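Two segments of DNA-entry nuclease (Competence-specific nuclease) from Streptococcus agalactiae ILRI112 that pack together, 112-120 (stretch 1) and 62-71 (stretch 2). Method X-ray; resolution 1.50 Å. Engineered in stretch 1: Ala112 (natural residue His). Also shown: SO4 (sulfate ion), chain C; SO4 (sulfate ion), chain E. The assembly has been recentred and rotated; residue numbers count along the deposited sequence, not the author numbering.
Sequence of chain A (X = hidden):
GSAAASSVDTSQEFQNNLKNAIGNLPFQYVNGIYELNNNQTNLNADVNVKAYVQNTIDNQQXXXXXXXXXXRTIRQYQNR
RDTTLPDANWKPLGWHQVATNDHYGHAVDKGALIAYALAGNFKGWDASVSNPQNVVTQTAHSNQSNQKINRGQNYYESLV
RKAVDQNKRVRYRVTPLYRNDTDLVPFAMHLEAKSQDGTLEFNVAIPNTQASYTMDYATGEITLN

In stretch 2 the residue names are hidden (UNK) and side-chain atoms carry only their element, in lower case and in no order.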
ATOM      1  N   ALA A 112       2.404  -4.759   4.700  1.00  5.63           N
ATOM      2  CA  ALA A 112       1.199  -5.483   4.302  1.00  6.01           C
ATOM      3  C   ALA A 112       0.414  -4.727   3.242  1.00  6.03           C
ATOM      4  O   ALA A 112       0.267  -3.508   3.322  1.00  8.17           O
ATOM      5  CB  ALA A 112       0.306  -5.719   5.507  1.00  7.09           C
ATOM      6  N   LEU A 113      -0.107  -5.452   2.257  1.00  5.54           N
ATOM      7  CA  LEU A 113      -1.036  -4.844   1.305  1.00  6.28           C
ATOM      8  C   LEU A 113      -2.359  -4.584   2.013  1.00  6.28           C
ATOM      9  O   LEU A 113      -2.872  -3.457   2.011  1.00  6.28           O
ATOM     10  CB  LEU A 113      -1.260  -5.747   0.087  1.00  4.96           C
ATOM     11  CG  LEU A 113      -0.207  -5.663  -1.031  1.00  5.97           C
ATOM     12  CD1 LEU A 113       1.190  -6.033  -0.566  1.00  5.97           C
ATOM     13  CD2 LEU A 113      -0.619  -6.576  -2.194  1.00  6.13           C
ATOM     14  N   ILE A 114      -2.898  -5.641   2.620  1.00  5.68           N
ATOM     15  CA  ILE A 114      -4.132  -5.547   3.399  1.00  4.00           C
ATOM     16  C   ILE A 114      -3.786  -5.688   4.881  1.00  6.37           C
ATOM     17  O   ILE A 114      -3.293  -6.725   5.312  1.00  7.32           O
ATOM     18  CB  ILE A 114      -5.142  -6.647   3.005  1.00  7.03           C
ATOM     19  CG1 ILE A 114      -5.367  -6.677   1.486  1.00  6.17           C
ATOM     20  CG2 ILE A 114      -6.458  -6.426   3.729  1.00  9.51           C
ATOM     21  CD1 ILE A 114      -6.045  -5.437   0.933  1.00  7.97           C
ATOM     22  N   ALA A 115      -4.044  -4.626   5.644  1.00  6.05           N
ATOM     23  CA  ALA A 115      -3.680  -4.551   7.060  1.00  7.29           C
ATOM     24  C   ALA A 115      -4.360  -5.585   7.953  1.00  6.20           C
ATOM     25  O   ALA A 115      -5.532  -5.914   7.778  1.00  8.04           O
ATOM     26  CB  ALA A 115      -3.944  -3.141   7.596  1.00  5.98           C
ATOM     27  N   TYR A 116      -3.597  -6.067   8.927  1.00  8.29           N
ATOM     28  CA  TYR A 116      -4.083  -7.014   9.911  1.00  8.33           C
ATOM     29  C   TYR A 116      -5.341  -6.503  10.600  1.00  8.34           C
ATOM     30  O   TYR A 116      -6.312  -7.240  10.761  1.00  7.56           O
ATOM     31  CB  TYR A 116      -2.985  -7.291  10.954  1.00  9.04           C
ATOM     32  CG  TYR A 116      -3.412  -8.274  12.023  1.00 10.28           C
ATOM     33  CD1 TYR A 116      -3.473  -9.631  11.751  1.00 15.09           C
ATOM     34  CD2 TYR A 116      -3.776  -7.838  13.294  1.00 12.17           C
ATOM     35  CE1 TYR A 116      -3.873 -10.537  12.712  1.00 15.26           C
ATOM     36  CE2 TYR A 116      -4.165  -8.743  14.263  1.00 14.87           C
ATOM     37  CZ  TYR A 116      -4.219 -10.087  13.960  1.00 17.54           C
ATOM     38  OH  TYR A 116      -4.614 -11.003  14.912  1.00 22.88           O
ATOM     39  N   ALA A 117      -5.334  -5.240  11.010  1.00  7.91           N
ATOM     40  CA  ALA A 117      -6.482  -4.702  11.735  1.00  8.37           C
ATOM     41  C   ALA A 117      -7.749  -4.687  10.881  1.00  7.44           C
ATOM     42  O   ALA A 117      -8.858  -4.737  11.400  1.00  8.43           O
ATOM     43  CB  ALA A 117      -6.177  -3.305  12.254  1.00 11.60           C
ATOM     44  N   LEU A 118      -7.586  -4.615   9.564  1.00  6.74           N
ATOM     45  CA  LEU A 118      -8.743  -4.498   8.683  1.00  6.08           C
ATOM     46  C   LEU A 118      -9.396  -5.836   8.358  1.00  7.47           C
ATOM     47  O   LEU A 118     -10.612  -5.908   8.194  1.00  9.12           O
ATOM     48  CB  LEU A 118      -8.378  -3.762   7.387  1.00  7.95           C
ATOM     49  CG  LEU A 118      -7.878  -2.335   7.571  1.00  8.96           C
ATOM     50  CD1 LEU A 118      -7.470  -1.747   6.222  1.00  8.81           C
ATOM     51  CD2 LEU A 118      -8.945  -1.469   8.234  1.00 10.95           C
ATOM     52  N   ALA A 119      -8.598  -6.901   8.291  1.00  7.54           N
ATOM     53  CA  ALA A 119      -9.126  -8.155   7.779  1.00  8.12           C
ATOM     54  C   ALA A 119      -8.665  -9.379   8.553  1.00  9.42           C
ATOM     55  O   ALA A 119      -8.907 -10.515   8.128  1.00 10.88           O
ATOM     56  CB  ALA A 119      -8.755  -8.282   6.348  1.00 10.42           C
ATOM     57  N   GLY A 120      -8.020  -9.143   9.692  1.00  8.92           N
ATOM     58  CA  GLY A 120      -7.458 -10.223  10.485  1.00  9.56           C
ATOM     59  C   GLY A 120      -8.448 -11.235  11.040  1.00 13.74           C
ATOM     60  O   GLY A 120      -8.043 -12.297  11.509  1.00 19.53           O
ATOM     61  N   UNK A  62       5.396 -12.179  -7.618  1.00  8.54           N
ATOM     62  CA  UNK A  62       5.405 -10.991  -6.764  1.00  6.46           C
ATOM     63  C   UNK A  62       3.993 -10.687  -6.287  1.00  9.83           C
ATOM     64  O   UNK A  62       3.038 -10.877  -7.037  1.00  8.67           O
ATOM     65  c   UNK A  62       6.828  -7.492 -11.019  1.00  9.88           C
ATOM     66  c   UNK A  62       5.904  -9.772  -7.545  1.00  7.75           C
ATOM     67  n   UNK A  62       5.856  -7.267 -11.886  1.00 10.10           N
ATOM     68  c   UNK A  62       7.249  -9.970  -8.230  1.00  6.97           C
ATOM     69  c   UNK A  62       7.643  -8.754  -9.055  1.00  9.07           C
ATOM     70  n   UNK A  62       6.652  -8.399 -10.064  1.00  6.84           N
ATOM     71  n   UNK A  62       7.971  -6.821 -11.129  1.00 11.18           N
ATOM     72  N   UNK A  63       3.849 -10.188  -5.050  1.00  6.12           N
ATOM     73  CA  UNK A  63       2.518  -9.737  -4.610  1.00  6.03           C
ATOM     74  C   UNK A  63       1.904  -8.750  -5.587  1.00  7.04           C
ATOM     75  O   UNK A  63       2.553  -7.805  -6.043  1.00  7.67           O
ATOM     76  c   UNK A  63       4.844 -10.094  -3.968  1.00  7.68           C
ATOM     77  c   UNK A  63       2.805  -9.067  -3.261  1.00  8.14           C
ATOM     78  c   UNK A  63       3.991  -9.830  -2.747  1.00  7.97           C
ATOM     79  N   UNK A  64       0.643  -8.999  -5.929  1.00  6.64           N
ATOM     80  CA  UNK A  64      -0.037  -8.216  -6.942  1.00  8.05           C
ATOM     81  C   UNK A  64      -1.388  -7.755  -6.390  1.00  7.14           C
ATOM     82  O   UNK A  64      -1.580  -7.698  -5.181  1.00  6.67           O
ATOM     83  c   UNK A  64      -0.178  -9.056  -8.215  1.00  9.04           C
ATOM     84  o   UNK A  64      -0.611  -8.269  -9.313  1.00  9.41           O
ATOM     85  N   UNK A  65      -2.319  -7.427  -7.274  1.00  4.87           N
ATOM     86  CA  UNK A  65      -3.599  -6.846  -6.881  1.00  4.61           C
ATOM     87  C   UNK A  65      -4.305  -7.587  -5.750  1.00  5.61           C
ATOM     88  O   UNK A  65      -4.578  -8.787  -5.850  1.00  7.19           O
ATOM     89  c   UNK A  65      -5.740  -5.919  -7.824  1.00  8.72           C
ATOM     90  o   UNK A  65      -3.831  -6.276  -9.221  1.00  8.03           O
ATOM     91  c   UNK A  65      -4.541  -6.803  -8.099  1.00  6.28           C
ATOM     92  N   UNK A  66      -4.570  -6.855  -4.672  1.00  4.48           N
ATOM     93  CA  UNK A  66      -5.321  -7.366  -3.532  1.00  4.41           C
ATOM     94  C   UNK A  66      -6.651  -6.653  -3.449  1.00  6.53           C
ATOM     95  O   UNK A  66      -6.734  -5.432  -3.623  1.00  7.17           O
ATOM     96  c   UNK A  66      -4.536  -7.147  -2.234  1.00  4.46           C
ATOM     97  N   UNK A  67      -7.696  -7.418  -3.165  1.00  6.34           N
ATOM     98  CA  UNK A  67      -9.041  -6.868  -3.052  1.00  5.25           C
ATOM     99  C   UNK A  67      -9.723  -7.290  -1.769  1.00  4.91           C
ATOM    100  O   UNK A  67      -9.477  -8.370  -1.251  1.00  6.04           O
ATOM    101  o   UNK A  67     -10.135  -5.355  -5.533  1.00  5.65           O
ATOM    102  n   UNK A  67      -9.025  -7.069  -6.459  1.00  5.96           N
ATOM    103  c   UNK A  67      -9.894  -7.338  -4.224  1.00  4.71           C
ATOM    104  c   UNK A  67      -9.686  -6.500  -5.464  1.00  5.47           C
ATOM    105  N   UNK A  68     -10.613  -6.439  -1.282  1.00  5.52           N
ATOM    106  CA  UNK A  68     -11.380  -6.759  -0.084  1.00  4.00           C
ATOM    107  C   UNK A  68     -12.718  -6.061  -0.087  1.00  4.68           C
ATOM    108  O   UNK A  68     -12.894  -5.018  -0.731  1.00  5.30           O
ATOM    109  c   UNK A  68     -10.607  -6.377   1.171  1.00  5.40           C
ATOM    110  N   UNK A  69     -13.674  -6.670   0.611  1.00  4.88           N
ATOM    111  CA  UNK A  69     -14.861  -5.976   1.072  1.00  5.25           C
ATOM    112  C   UNK A  69     -14.798  -6.048   2.573  1.00  6.46           C
ATOM    113  O   UNK A  69     -14.781  -7.137   3.146  1.00  6.64           O
ATOM    114  c   UNK A  69     -16.151  -6.630   0.569  1.00  7.37           C
ATOM    115  c   UNK A  69     -18.044  -4.451  -0.950  1.00 23.15           C
ATOM    116  s   UNK A  69     -17.701  -4.312   0.781  1.00 16.70           S
ATOM    117  c   UNK A  69     -17.411  -6.051   1.214  1.00  7.97           C
ATOM    118  N   UNK A  70     -14.697  -4.880   3.186  1.00  6.40           N
ATOM    119  CA  UNK A  70     -14.430  -4.769   4.607  1.00  7.15           C
ATOM    120  C   UNK A  70     -15.663  -4.346   5.377  1.00  8.86           C
ATOM    121  O   UNK A  70     -16.396  -3.456   4.960  1.00  8.52           O
ATOM    122  c   UNK A  70     -13.314  -3.747   4.854  1.00  7.14           C
ATOM    123  c   UNK A  70     -11.035  -2.778   4.363  1.00  7.22           C
ATOM    124  c   UNK A  70     -11.302  -5.258   4.645  1.00  6.25           C
ATOM    125  c   UNK A  70     -11.967  -3.977   4.156  1.00  5.17           C
ATOM    126  N   UNK A  71     -15.878  -4.993   6.517  1.00  7.88           N
ATOM    127  CA  UNK A  71     -16.898  -4.562   7.459  1.00  8.19           C
ATOM    128  C   UNK A  71     -16.544  -5.109   8.841  1.00  7.59           C
ATOM    129  O   UNK A  71     -15.492  -5.744   9.021  1.00  8.15           O
ATOM    130  o   UNK A  71     -19.347  -6.894   6.079  1.00 12.35           O
ATOM    131  c   UNK A  71     -18.323  -4.954   7.004  1.00  8.02           C
ATOM    132  c   UNK A  71     -18.543  -6.460   6.931  1.00 11.45           C
ATOM    133  o   UNK A  71     -17.942  -7.221   7.720  1.00 10.08           O
TER
HETATM  134  S   SO4 C 301     -10.788  -6.185  -9.517  0.75  5.40           S
HETATM  135  O1  SO4 C 301      -9.347  -6.299  -9.364  0.75  5.07           O
HETATM  136  O2  SO4 C 301     -11.399  -7.504  -9.467  0.75  6.46           O
HETATM  137  O3  SO4 C 301     -11.127  -5.562 -10.803  0.75  8.15           O
HETATM  138  O4  SO4 C 301     -11.344  -5.379  -8.440  0.75  7.72           O
HETATM  139  S   SO4 E 303      -3.925 -14.662  15.102  0.70 47.40           S
HETATM  140  O1  SO4 E 303      -2.472 -14.519  15.088  0.70 45.16           O
HETATM  141  O2  SO4 E 303      -4.520 -13.688  14.188  0.70 24.55           O
HETATM  142  O3  SO4 E 303      -4.287 -16.011  14.677  0.70 57.04           O
HETATM  143  O4  SO4 E 303      -4.415 -14.436  16.459  0.70 30.28           O
HETATM  144  O   HOH W   1     -12.906  -4.447   8.379  1.00  9.64           O

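Position 62 carries seven side-chain atoms, out of reach of stretch 1: three carbons, a nitrogen, then a carbon bearing two further nitrogens. That guanidinium chain is arginine. Arg62 can be buried because NE, NH1 and NH2 all have partners elsewhere in the structure. At position 63 three carbons close a ring onto the backbone nitrogen; the CA-to-CB bond points toward stretch 1, and CB lies 4.4 Å from Leu113 CD2. This is proline, and the apolar contact of Pro63 needs no polar partner.

Position 64 has one carbon and one oxygen. Its CA-to-CB bond points away, so the backbone meets stretch 1, the O of position 64 lying 3.3 Å from Leu113 CD2. It is serine; small and polar, Ser64 suits a partly exposed place. Position 65 has one carbon carrying an oxygen and a second carbon, the branched pattern of threonine. Thr65 also points away, which suits a polar side chain in a partly exposed place.

Position 66 has a single carbon, pointing toward stretch 1, with CB 4.0 Å from Leu113 CD2 and 3.8 Å from Ile114 CG1: alanine. The small methyl of Ala66 thus touches two larger side chains at once.

Position 67 shows two carbons, the second bearing one oxygen and one nitrogen: asparagine. Asn67 points away, its ND2 donating a hydrogen bond of 3.0 Å to O1 of the chain C sulfate. Position 68 again has one carbon; it points toward stretch 1, but CB stays 4.7 Å from Ile114 CD1. It is alanine, and the methyl of Ala68 suits this buried place. Position 69 has an unbranched run of two carbons, sulfur and carbon, out of reach of stretch 1: methionine. The flexible apolar chain of Met69 suits burial.

Position 70 has four carbons, forked at the second, and points toward stretch 1. One end carbon lies 3.7 Å from Leu118 O and 4.3 Å from Ala119 CB, the other 4.1 Å from Leu118 CB: leucine. The fork lets Leu70 cover part of the helix. Position 71 has one carbon, then a carbon with two oxygens: aspartate. Asp71 points away, its carboxylate hydrogen-bonded outside this contact.

The contact is apolar, burying 349 Å² in all, with no direct hydrogen bond between the stretches. Alternation along the strand sends Ala66, Ala68 and Leu70 toward stretch 1, Leu113 and Ile114 packing near one end, Leu118 and Ala119 near the other. A water adds a polar link, donating to Leu118 O at 2.7 Å and Asp71 O at 3.0 Å.

Stretch 2 (62-71) RPSTANAMLD
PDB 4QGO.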